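Local coordinates for protein exopolygalacturonate lyase (Vibrio vulnificus, PDB 5A29) that probably cleaves pectate-type polysaccharides by beta-elimination, as a manganese-binding family 2 polysaccharide lyase, at residues L344-A347 with E348-N351. Residues are numbered along the deposited sequence; the frame is centred on the assembly and turned at random.
With EDO (1,2-ethanediol), chain M.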
ATOM      1  N   LEU A 344     -10.895   3.780   5.934  1.00 17.10           N
ATOM      2  CA  LEU A 344     -12.226   3.211   5.706  1.00 17.57           C
ATOM      3  C   LEU A 344     -12.375   1.822   6.280  1.00 19.30           C
ATOM      4  O   LEU A 344     -13.474   1.460   6.738  1.00 20.65           O
ATOM      5  CB  LEU A 344     -12.596   3.180   4.186  1.00 16.05           C
ATOM      6  CG  LEU A 344     -12.801   4.662   3.639  1.00 17.58           C
ATOM      7  CD1 LEU A 344     -12.746   4.684   2.090  1.00 17.38           C
ATOM      8  CD2 LEU A 344     -14.107   5.303   4.119  1.00 17.86           C
ATOM      9  N   HIS A 345     -11.346   1.001   6.155  1.00 17.82           N
ATOM     10  CA  HIS A 345     -11.394  -0.345   6.724  1.00 18.91           C
ATOM     11  C   HIS A 345     -11.544  -0.279   8.277  1.00 21.41           C
ATOM     12  O   HIS A 345     -12.338  -1.005   8.875  1.00 18.50           O
ATOM     13  CB  HIS A 345     -10.087  -1.092   6.334  1.00 18.53           C
ATOM     14  CG  HIS A 345      -9.903  -2.371   7.065  1.00 21.08           C
ATOM     15  ND1 HIS A 345     -10.792  -3.410   6.956  1.00 21.21           N
ATOM     16  CD2 HIS A 345      -8.967  -2.764   7.969  1.00 21.70           C
ATOM     17  CE1 HIS A 345     -10.380  -4.420   7.714  1.00 23.34           C
ATOM     18  NE2 HIS A 345      -9.261  -4.058   8.322  1.00 22.90           N
ATOM     19  N   LEU A 346     -10.807   0.610   8.911  1.00 16.58           N
ATOM     20  CA  LEU A 346     -10.890   0.797  10.375  1.00 19.38           C
ATOM     21  C   LEU A 346     -12.233   1.405  10.786  1.00 21.70           C
ATOM     22  O   LEU A 346     -12.838   0.988  11.804  1.00 24.56           O
ATOM     23  CB  LEU A 346      -9.757   1.741  10.830  1.00 19.27           C
ATOM     24  CG  LEU A 346      -8.343   1.219  10.707  1.00 20.96           C
ATOM     25  CD1 LEU A 346      -7.338   2.286  11.154  1.00 22.37           C
ATOM     26  CD2 LEU A 346      -8.081  -0.117  11.428  1.00 21.29           C
ATOM     27  N   ALA A 347     -12.768   2.319   9.983  1.00 19.19           N
ATOM     28  CA  ALA A 347     -14.064   2.881  10.328  1.00 20.58           C
ATOM     29  C   ALA A 347     -15.122   1.773  10.382  1.00 25.69           C
ATOM     30  O   ALA A 347     -16.029   1.805  11.246  1.00 23.54           O
ATOM     31  CB  ALA A 347     -14.523   3.930   9.327  1.00 17.97           C
ATOM     32  N   GLU A 348     -15.107   0.912   9.358  1.00 20.77           N
ATOM     33  CA  GLU A 348     -16.054  -0.167   9.223  1.00 21.69           C
ATOM     34  C   GLU A 348     -15.828  -1.237  10.296  1.00 27.73           C
ATOM     35  O   GLU A 348     -16.786  -1.689  10.894  1.00 28.52           O
ATOM     36  CB  GLU A 348     -15.944  -0.859   7.857  1.00 22.81           C
ATOM     37  CG  GLU A 348     -17.137  -1.762   7.649  1.00 31.59           C
ATOM     38  CD  GLU A 348     -17.195  -2.428   6.277  1.00 38.75           C
ATOM     39  OE1 GLU A 348     -16.227  -2.312   5.487  1.00 43.45           O
ATOM     40  OE2 GLU A 348     -18.245  -3.068   5.997  1.00 46.44           O
ATOM     41  N   GLN A 349     -14.577  -1.614  10.533  1.00 24.28           N
ATOM     42  CA  GLN A 349     -14.261  -2.653  11.491  1.00 24.90           C
ATOM     43  C   GLN A 349     -14.750  -2.229  12.905  1.00 27.87           C
ATOM     44  O   GLN A 349     -15.345  -3.019  13.642  1.00 27.13           O
ATOM     45  CB  GLN A 349     -12.779  -2.870  11.492  1.00 24.42           C
ATOM     46  CG  GLN A 349     -12.313  -3.987  12.407  1.00 24.65           C
ATOM     47  CD  GLN A 349     -10.808  -4.125  12.403  1.00 23.95           C
ATOM     48  OE1 GLN A 349     -10.076  -3.162  12.698  1.00 26.99           O
ATOM     49  NE2 GLN A 349     -10.327  -5.293  12.046  1.00 27.53           N
ATOM     50  N   ARG A 350     -14.514  -0.974  13.244  1.00 25.05           N
ATOM     51  CA  ARG A 350     -14.762  -0.464  14.574  1.00 24.37           C
ATOM     52  C   ARG A 350     -16.113   0.178  14.748  1.00 27.06           C
ATOM     53  O   ARG A 350     -16.411   0.704  15.833  1.00 28.62           O
ATOM     54  CB  ARG A 350     -13.688   0.539  14.926  1.00 23.89           C
ATOM     55  CG  ARG A 350     -12.308  -0.082  14.977  1.00 22.37           C
ATOM     56  CD  ARG A 350     -11.261   0.991  15.278  1.00 22.85           C
ATOM     57  NE  ARG A 350     -11.279   1.296  16.717  1.00 24.86           N
ATOM     58  CZ  ARG A 350     -10.751   0.503  17.663  1.00 23.91           C
ATOM     59  NH1 ARG A 350     -10.175  -0.666  17.348  1.00 23.44           N
ATOM     60  NH2 ARG A 350     -10.831   0.868  18.970  1.00 24.97           N
ATOM     61  N   ASN A 351     -16.869   0.246  13.667  1.00 23.18           N
ATOM     62  CA  ASN A 351     -18.102   0.964  13.584  1.00 29.92           C
ATOM     63  C   ASN A 351     -17.920   2.412  14.134  1.00 37.71           C
ATOM     64  O   ASN A 351     -18.630   2.889  15.045  1.00 29.96           O
ATOM     65  CB  ASN A 351     -19.237   0.177  14.265  1.00 32.73           C
ATOM     66  CG  ASN A 351     -20.568   0.820  14.048  1.00 42.27           C
ATOM     67  OD1 ASN A 351     -20.803   1.461  13.023  1.00 50.49           O
ATOM     68  ND2 ASN A 351     -21.417   0.745  15.049  1.00 47.55           N
TER
HETATM   69  C1  EDO M1577     -13.579  -2.494   3.391  1.00 51.25           C
HETATM   70  O1  EDO M1577     -12.958  -3.621   4.030  1.00 63.27           O
HETATM   71  C2  EDO M1577     -13.311  -1.260   4.295  1.00 44.14           C
HETATM   72  O2  EDO M1577     -14.318  -0.191   4.290  1.00 33.19           O
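Glu-348 N, Gln-349 N and Arg-350 N donate in turn to Leu-344 O, His-345 O and Leu-346 O, each N-H pointing nearly straight at its acceptor (161° for Glu-348 N to Leu-344 O), which identifies the last alpha-helical turn of helix 331-349. Asn-351, with positive phi, then leaves helical geometry in a Schellman motif, its N bonded weakly to Glu-348 O at 3.4 Å. Between the side chains one turn apart, contact is loose. The His-345 imidazole and the Gln-349 amide are inclined by 51°, and their nearest atoms, His-345 NE2 and Gln-349 NE2, stay 4.1 Å apart. Gln-349 runs extended, CG anti to the backbone N (chi1 -177°), alongside Leu-346 and pointing the same way; Leu-346 CD2 lies 3.9 Å from Gln-349 OE1, which accepts a hydrogen bond from Gln-246. The polar ends of Glu-348 and Arg-350 likewise pair outside this turn, in salt bridges to Arg-425 and Asp-248 respectively, tying the helix end to helices 417-426 and 234-250. On the opposite flank from Arg-350, a 1,2-ethanediol, probably from the crystallisation liquor, sits beside the helix: its O1 is near the plane of the His-345 ring, at the edge, 3.6 Å from His-345 ND1. The ethanediol O2 lies 3.1 Å from both Leu-344 O and Glu-348 OE1.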